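PDB 4L7A: uncharacterized protein from Bacteroides caccae, which is of unknown function but probably acts as a zinc-dependent peptidase. Local coordinates for residues V131-M134 / N135-F139; T208-E211 / A212-E215; A256-T259 / N260-S263. All coordinates share one frame; numbering follows the deposited sequence.

All three contacts join neighbouring turns of one chain, and they show how local chemistry follows place in the fold. Contact 1, at the start of helix 131-153, is partly buried and centred about 8 Å from the centre of the chain; its inner side is aromatic and its outer side charged. Contact 2 is a surface contact at the beginning of helix 211-244, built on an amide-ring stack. Contact 3, where helix 248-260 ends, is partly buried and dominated by charge. Contact 1 lies between the others: Asn135 and Asp132 pack against Thr208 and Pro210 of contact 2, and Val131 against Thr259 and Asn260 of contact 3. Contacts 2 and 3 do not touch.

Contact 1. Residues V131-M134 / N135-F139; sequences VDRM and NEYYF
Met134 O is gripped by two backbone donors at once, Tyr138 N and Phe139 N, each 3.0 Å away. This is a pi-type turn within helix 131-153, the helix that farther along carries an HEXXH sequence, as in the zinc peptidases of clan MA, where it usually supplies zinc ligands. The bond from Phe139 is nearly straight (161°); that from Tyr138 is more bent and reaches the oxygen from above the carbonyl plane. The wide turn brings two rings to one residue. Met134, present as selenomethionine, sets SE at the edge of the Tyr138 ring, 5.3 Å from its centroid, a Met-aromatic contact, while its CB packs 4.0 Å from Phe139 CE2. Tyr138 OH is held separately by Tyr121 O, and Leu65 and Ile68 of helix 59-81 also touch Met134.

The outer side is polar. Glu136, with CG anti to its backbone N (chi1 -180°), runs alongside Arg133 and forms a salt bridge, OE1 to NH2 at 2.7 Å. Its carboxylate stands 86° to the guanidinium plane, and the bonds from NH2 and NE are both weak in angle. Well away from this pair, a water links Asp132 OD1, 2.7 Å away, to Asn135 ND2 at 3.0 Å.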
loop_
_atom_site.group_PDB
_atom_site.type_symbol
_atom_site.label_atom_id
_atom_site.label_comp_id
_atom_site.label_asym_id
_atom_site.label_seq_id
_atom_site.Cartn_x
_atom_site.Cartn_y
_atom_site.Cartn_z
ATOM N N VAL A 131 -3.927 0.181 -13.219
ATOM C CA VAL A 131 -3.725 -0.640 -12.049
ATOM C C VAL A 131 -2.236 -0.817 -11.753
ATOM O O VAL A 131 -1.825 -0.592 -10.607
ATOM C CB VAL A 131 -4.409 -2.001 -12.203
ATOM C CG1 VAL A 131 -4.074 -2.901 -11.018
ATOM C CG2 VAL A 131 -5.920 -1.803 -12.297
ATOM N N ASP A 132 -1.415 -1.141 -12.758
ATOM C CA ASP A 132 0.053 -1.240 -12.503
ATOM C C ASP A 132 0.660 0.033 -11.954
ATOM O O ASP A 132 1.560 -0.025 -11.095
ATOM C CB ASP A 132 0.834 -1.647 -13.749
ATOM C CG ASP A 132 0.563 -3.076 -14.180
ATOM O OD1 ASP A 132 0.002 -3.876 -13.388
ATOM O OD2 ASP A 132 0.934 -3.382 -15.340
ATOM N N ARG A 133 0.175 1.188 -12.415
ATOM C CA ARG A 133 0.788 2.444 -11.961
ATOM C C ARG A 133 0.359 2.830 -10.548
ATOM O O ARG A 133 1.194 3.296 -9.752
ATOM C CB ARG A 133 0.450 3.588 -12.923
ATOM C CG ARG A 133 0.918 3.428 -14.367
ATOM C CD ARG A 133 2.381 3.700 -14.547
ATOM N NE ARG A 133 3.112 2.607 -13.967
ATOM C CZ ARG A 133 3.500 1.506 -14.614
ATOM N NH1 ARG A 133 3.295 1.348 -15.909
ATOM N NH2 ARG A 133 4.135 0.558 -13.939
HETATM N N MSE A 134 -0.927 2.629 -10.222
HETATM C CA MSE A 134 -1.447 2.869 -8.857
HETATM C C MSE A 134 -0.766 1.962 -7.834
HETATM O O MSE A 134 -0.451 2.356 -6.710
HETATM C CB MSE A 134 -2.967 2.686 -8.765
HETATM C CG MSE A 134 -3.691 3.623 -9.681
HETATM SE SE MSE A 134 -3.446 5.507 -9.176
HETATM C CE MSE A 134 -4.696 5.519 -7.689
ATOM N N ASN A 135 -0.535 0.737 -8.212
ATOM C CA ASN A 135 0.214 -0.189 -7.327
ATOM C C ASN A 135 1.676 0.252 -7.218
ATOM O O ASN A 135 2.252 0.305 -6.122
ATOM C CB ASN A 135 0.079 -1.611 -7.836
ATOM C CG ASN A 135 -1.266 -2.192 -7.524
ATOM O OD1 ASN A 135 -1.920 -1.755 -6.568
ATOM N ND2 ASN A 135 -1.679 -3.236 -8.272
ATOM N N GLU A 136 2.261 0.609 -8.337
ATOM C CA GLU A 136 3.667 1.009 -8.275
ATOM C C GLU A 136 3.830 2.283 -7.390
ATOM O O GLU A 136 4.691 2.318 -6.572
ATOM C CB GLU A 136 4.224 1.223 -9.667
ATOM C CG GLU A 136 5.665 1.631 -9.714
ATOM C CD GLU A 136 6.089 2.215 -11.106
ATOM O OE1 GLU A 136 5.361 2.093 -12.123
ATOM O OE2 GLU A 136 7.173 2.802 -11.172
ATOM N N TYR A 137 2.982 3.288 -7.551
ATOM C CA TYR A 137 3.178 4.533 -6.892
ATOM C C TYR A 137 2.770 4.510 -5.421
ATOM O O TYR A 137 3.341 5.233 -4.629
ATOM C CB TYR A 137 2.316 5.624 -7.577
ATOM C CG TYR A 137 2.641 5.934 -9.012
ATOM C CD1 TYR A 137 3.940 5.827 -9.500
ATOM C CD2 TYR A 137 1.639 6.347 -9.904
ATOM C CE1 TYR A 137 4.238 6.113 -10.848
ATOM C CE2 TYR A 137 1.935 6.633 -11.258
ATOM C CZ TYR A 137 3.235 6.530 -11.705
ATOM O OH TYR A 137 3.541 6.787 -13.027
ATOM N N TYR A 138 1.734 3.734 -5.097
ATOM C CA TYR A 138 1.022 3.861 -3.860
ATOM C C TYR A 138 0.677 2.576 -3.158
ATOM O O TYR A 138 1.044 2.457 -2.007
ATOM C CB TYR A 138 -0.290 4.611 -4.027
ATOM C CG TYR A 138 -0.222 5.956 -4.694
ATOM C CD1 TYR A 138 0.684 6.938 -4.274
ATOM C CD2 TYR A 138 -1.083 6.260 -5.710
ATOM C CE1 TYR A 138 0.735 8.200 -4.882
ATOM C CE2 TYR A 138 -1.090 7.519 -6.316
ATOM C CZ TYR A 138 -0.160 8.496 -5.907
ATOM O OH TYR A 138 -0.187 9.738 -6.525
ATOM N N PHE A 139 -0.036 1.633 -3.800
ATOM C CA PHE A 139 -0.644 0.584 -2.994
ATOM C C PHE A 139 0.350 -0.465 -2.530
ATOM O O PHE A 139 0.217 -0.981 -1.437
ATOM C CB PHE A 139 -1.801 -0.123 -3.707
ATOM C CG PHE A 139 -3.006 0.720 -3.858
ATOM C CD1 PHE A 139 -3.640 1.232 -2.750
ATOM C CD2 PHE A 139 -3.533 0.960 -5.090
ATOM C CE1 PHE A 139 -4.745 2.071 -2.898
ATOM C CE2 PHE A 139 -4.642 1.741 -5.242
ATOM C CZ PHE A 139 -5.231 2.319 -4.159
HETATM O O HOH W 1 -0.321 -4.108 -10.759
#

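Contact 2. Residues T208-E211 / A212-E215; sequences TYPE and AQWE
Tyr209, in the short link between helix 195-208 and helix 211-244, stacks on Gln213 of the first turn of the second helix, and this flat stack is the main interaction between them. The amide plane lies only 7° from that of the ring, with NE2 3.5 Å from CE1 of Tyr209 and displaced toward the rim. Because the two planes run almost parallel, the NE2 hydrogens lie along the ring and do not point into it. Gln213 CG adds a CH-pi contact over the same ring, 4.0 Å from the centroid. In Gln213, CG is anti to the backbone N (chi1 -175°) and the chain runs on extended, which carries the amide across the ring. The other end of the amide, OE1, rests 3.5 Å from Pro210 CD.

Tyr209 also packs on Trp214: CD2 meets the edge of the indole at CE3, 4.2 Å away. Phe206 packs edge-to-face with the same indole, and Ile229 and Leu233, farther along helix 211-244, also touch it.

Backbone bonds start the helix. Pro210, at the N-cap position, offers its O to Trp214 N at 3.0 Å in a nearly straight bond (167°), and receives a weak one from Gln213 N. Glu215 N follows with a bond to Glu211 O of 2.9 Å.

With Tyr209 replaced by an alanine, the face that the Gln213 amide lies on is gone, and the amide would probably be freer to turn while the Trp214 edge lost one of its packing partners.

Electrostatics are mild: Glu211 OE2 and Glu215 OE2 are 5.8 Å apart, and their like charges are probably eased by the positive end of the helix. The chemistry suggests that, between Tyr209 and Gln213, stacking and shape do more than hydrogen bonding.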
loop_
_atom_site.group_PDB
_atom_site.type_symbol
_atom_site.label_atom_id
_atom_site.label_comp_id
_atom_site.label_asym_id
_atom_site.label_seq_id
_atom_site.Cartn_x
_atom_site.Cartn_y
_atom_site.Cartn_z
ATOM N N THR A 208 -0.779 -7.347 -4.409
ATOM C CA THR A 208 -0.891 -6.346 -5.450
ATOM C C THR A 208 -0.470 -6.836 -6.871
ATOM O O THR A 208 -1.016 -6.353 -7.846
ATOM C CB THR A 208 -0.047 -5.092 -5.156
ATOM O OG1 THR A 208 1.338 -5.432 -5.011
ATOM C CG2 THR A 208 -0.500 -4.422 -3.909
ATOM N N TYR A 209 0.459 -7.800 -6.968
ATOM C CA TYR A 209 0.921 -8.310 -8.291
ATOM C C TYR A 209 -0.185 -9.083 -9.042
ATOM O O TYR A 209 -0.797 -9.990 -8.459
ATOM C CB TYR A 209 2.110 -9.246 -8.131
ATOM C CG TYR A 209 3.455 -8.590 -7.875
ATOM C CD1 TYR A 209 3.552 -7.276 -7.443
ATOM C CD2 TYR A 209 4.630 -9.351 -7.926
ATOM C CE1 TYR A 209 4.794 -6.683 -7.212
ATOM C CE2 TYR A 209 5.871 -8.769 -7.677
ATOM C CZ TYR A 209 5.951 -7.447 -7.341
ATOM O OH TYR A 209 7.156 -6.886 -7.079
ATOM N N PRO A 210 -0.477 -8.701 -10.294
ATOM C CA PRO A 210 -1.330 -9.576 -11.047
ATOM C C PRO A 210 -0.604 -10.910 -11.235
ATOM O O PRO A 210 0.634 -11.024 -11.131
ATOM C CB PRO A 210 -1.479 -8.871 -12.395
ATOM C CG PRO A 210 -1.202 -7.419 -12.125
ATOM C CD PRO A 210 -0.175 -7.461 -11.018
ATOM N N GLU A 211 -1.385 -11.884 -11.545
ATOM C CA GLU A 211 -0.892 -13.198 -11.730
ATOM C C GLU A 211 0.327 -13.283 -12.659
ATOM O O GLU A 211 1.294 -13.950 -12.306
ATOM C CB GLU A 211 -2.039 -14.036 -12.237
ATOM C CG GLU A 211 -1.769 -15.504 -12.216
ATOM C CD GLU A 211 -2.936 -16.292 -12.788
ATOM O OE1 GLU A 211 -4.071 -16.180 -12.244
ATOM O OE2 GLU A 211 -2.702 -16.980 -13.799
ATOM N N ALA A 212 0.319 -12.570 -13.784
ATOM C CA ALA A 212 1.422 -12.672 -14.733
ATOM C C ALA A 212 2.738 -12.140 -14.124
ATOM O O ALA A 212 3.836 -12.680 -14.344
ATOM C CB ALA A 212 1.091 -11.936 -16.018
ATOM N N GLN A 213 2.626 -11.093 -13.338
ATOM C CA GLN A 213 3.794 -10.499 -12.706
ATOM C C GLN A 213 4.366 -11.440 -11.627
ATOM O O GLN A 213 5.566 -11.599 -11.476
ATOM C CB GLN A 213 3.425 -9.125 -12.098
ATOM C CG GLN A 213 4.627 -8.414 -11.531
ATOM C CD GLN A 213 4.341 -6.995 -11.025
ATOM O OE1 GLN A 213 3.212 -6.480 -11.021
ATOM N NE2 GLN A 213 5.386 -6.367 -10.617
ATOM N N TRP A 214 3.478 -12.046 -10.866
ATOM C CA TRP A 214 3.881 -13.001 -9.825
ATOM C C TRP A 214 4.572 -14.198 -10.447
ATOM O O TRP A 214 5.645 -14.606 -10.017
ATOM C CB TRP A 214 2.667 -13.436 -8.976
ATOM C CG TRP A 214 3.026 -14.422 -7.898
ATOM C CD1 TRP A 214 2.980 -15.778 -7.998
ATOM C CD2 TRP A 214 3.552 -14.143 -6.592
ATOM N NE1 TRP A 214 3.416 -16.351 -6.819
ATOM C CE2 TRP A 214 3.766 -15.373 -5.945
ATOM C CE3 TRP A 214 3.830 -12.972 -5.894
ATOM C CZ2 TRP A 214 4.249 -15.467 -4.623
ATOM C CZ3 TRP A 214 4.322 -13.067 -4.577
ATOM C CH2 TRP A 214 4.535 -14.294 -3.976
ATOM N N GLU A 215 3.972 -14.731 -11.476
ATOM C CA GLU A 215 4.563 -15.846 -12.238
ATOM C C GLU A 215 5.884 -15.462 -12.859
ATOM O O GLU A 215 6.785 -16.277 -12.933
ATOM C CB GLU A 215 3.611 -16.321 -13.358
ATOM C CG GLU A 215 2.416 -17.140 -12.867
ATOM C CD GLU A 215 2.797 -18.287 -11.897
ATOM O OE1 GLU A 215 3.793 -19.028 -12.136
ATOM O OE2 GLU A 215 2.104 -18.446 -10.860
#

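Contact 3. Residues A256-T259 / N260-S263; sequences ARRT and NEIS
Arg257 and Glu261 form a salt bridge one turn apart (i to i+4), just where helix 248-260 gives out. The glutamate shows how a side chain can fold back on the turn that precedes it. Its CB lies 3.3 Å from Arg258 O. With CG beside the backbone N (chi1 -78°), the chain turns toward Arg257 and brings CG 3.3 Å from Arg257 O, and CD stays near that same carbonyl. The carboxylate then divides its work. OE2 receives Arg257 NE at 3.2 Å, on its syn side and within 5° of the guanidinium plane. OE1 takes a hydrogen from a water 2.6 Å away and is also bonded to His71 NE2, which ties this helix end to helix 59-81.

The backbone changes pitch beneath the pair. Asn260 N still bonds to Ala256 O, at 3.2 Å, as in an alpha-helix, but Glu261 N reaches only three residues back, to Arg258 O at 3.0 Å, arriving 67° above the carbonyl plane. The arginines converge on helix 59-81: both salt-bridge Glu79, and Arg258 also binds Glu75 and His71 O. Several anions thus share the positive charge. The water on OE1 accepts from Arg257 NH2 at 2.7 Å and sits 3.8 Å above the plane of the Arg258 guanidinium, over its centre.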
loop_
_atom_site.group_PDB
_atom_site.type_symbol
_atom_site.label_atom_id
_atom_site.label_comp_id
_atom_site.label_asym_id
_atom_site.label_seq_id
_atom_site.Cartn_x
_atom_site.Cartn_y
_atom_site.Cartn_z
ATOM N N ALA A 256 -7.784 -7.316 -6.462
ATOM C CA ALA A 256 -7.791 -7.272 -7.909
ATOM C C ALA A 256 -9.170 -6.913 -8.502
ATOM O O ALA A 256 -9.252 -6.140 -9.467
ATOM C CB ALA A 256 -7.301 -8.608 -8.512
ATOM N N ARG A 257 -10.240 -7.457 -7.940
ATOM C CA ARG A 257 -11.563 -7.152 -8.425
ATOM C C ARG A 257 -11.833 -5.676 -8.210
ATOM O O ARG A 257 -12.375 -4.981 -9.083
ATOM C CB ARG A 257 -12.606 -7.977 -7.670
ATOM C CG ARG A 257 -13.961 -7.969 -8.280
ATOM C CD ARG A 257 -15.064 -8.447 -7.312
ATOM N NE ARG A 257 -15.393 -7.424 -6.319
ATOM C CZ ARG A 257 -15.348 -7.551 -4.992
ATOM N NH1 ARG A 257 -14.980 -8.660 -4.387
ATOM N NH2 ARG A 257 -15.711 -6.535 -4.237
ATOM N N ARG A 258 -11.464 -5.190 -7.036
ATOM C CA ARG A 258 -11.729 -3.790 -6.708
ATOM C C ARG A 258 -10.929 -2.771 -7.532
ATOM O O ARG A 258 -11.489 -1.773 -7.994
ATOM C CB ARG A 258 -11.582 -3.570 -5.206
ATOM C CG ARG A 258 -12.786 -4.089 -4.419
ATOM C CD ARG A 258 -12.436 -4.197 -2.964
ATOM N NE ARG A 258 -13.637 -4.537 -2.218
ATOM C CZ ARG A 258 -14.587 -3.675 -1.900
ATOM N NH1 ARG A 258 -14.475 -2.383 -2.196
ATOM N NH2 ARG A 258 -15.651 -4.116 -1.263
ATOM N N THR A 259 -9.662 -3.029 -7.769
ATOM C CA THR A 259 -8.851 -2.095 -8.584
ATOM C C THR A 259 -9.292 -2.125 -10.062
ATOM O O THR A 259 -9.140 -1.134 -10.760
ATOM C CB THR A 259 -7.341 -2.365 -8.504
ATOM O OG1 THR A 259 -7.073 -3.733 -8.745
ATOM C CG2 THR A 259 -6.810 -2.047 -7.158
ATOM N N ASN A 260 -9.894 -3.214 -10.517
ATOM C CA ASN A 260 -10.500 -3.201 -11.866
ATOM C C ASN A 260 -11.827 -2.480 -11.964
ATOM O O ASN A 260 -12.283 -2.232 -13.050
ATOM C CB ASN A 260 -10.726 -4.606 -12.406
ATOM C CG ASN A 260 -9.477 -5.196 -13.023
ATOM O OD1 ASN A 260 -8.529 -4.480 -13.435
ATOM N ND2 ASN A 260 -9.446 -6.526 -13.073
ATOM N N GLU A 261 -12.431 -2.177 -10.823
ATOM C CA GLU A 261 -13.707 -1.472 -10.718
ATOM C C GLU A 261 -13.539 0.040 -10.591
ATOM O O GLU A 261 -14.534 0.752 -10.479
ATOM C CB GLU A 261 -14.443 -1.931 -9.452
ATOM C CG GLU A 261 -15.108 -3.239 -9.609
ATOM C CD GLU A 261 -15.567 -3.839 -8.296
ATOM O OE1 GLU A 261 -15.513 -3.170 -7.223
ATOM O OE2 GLU A 261 -15.943 -5.009 -8.345
ATOM N N ILE A 262 -12.319 0.554 -10.643
ATOM C CA ILE A 262 -12.125 1.982 -10.395
ATOM C C ILE A 262 -13.009 2.873 -11.295
ATOM O O ILE A 262 -13.645 3.791 -10.803
ATOM C CB ILE A 262 -10.625 2.361 -10.454
ATOM C CG1 ILE A 262 -9.957 1.873 -9.185
ATOM C CG2 ILE A 262 -10.428 3.860 -10.643
ATOM C CD1 ILE A 262 -8.442 1.984 -9.185
ATOM N N SER A 263 -13.068 2.586 -12.592
ATOM C CA SER A 263 -13.844 3.451 -13.474
ATOM C C SER A 263 -15.333 3.345 -13.244
ATOM O O SER A 263 -16.034 4.124 -13.764
ATOM C CB SER A 263 -13.596 3.148 -14.940
ATOM O OG SER A 263 -14.008 1.842 -15.207
HETATM O O HOH W 2 -16.712 -4.165 -5.080
#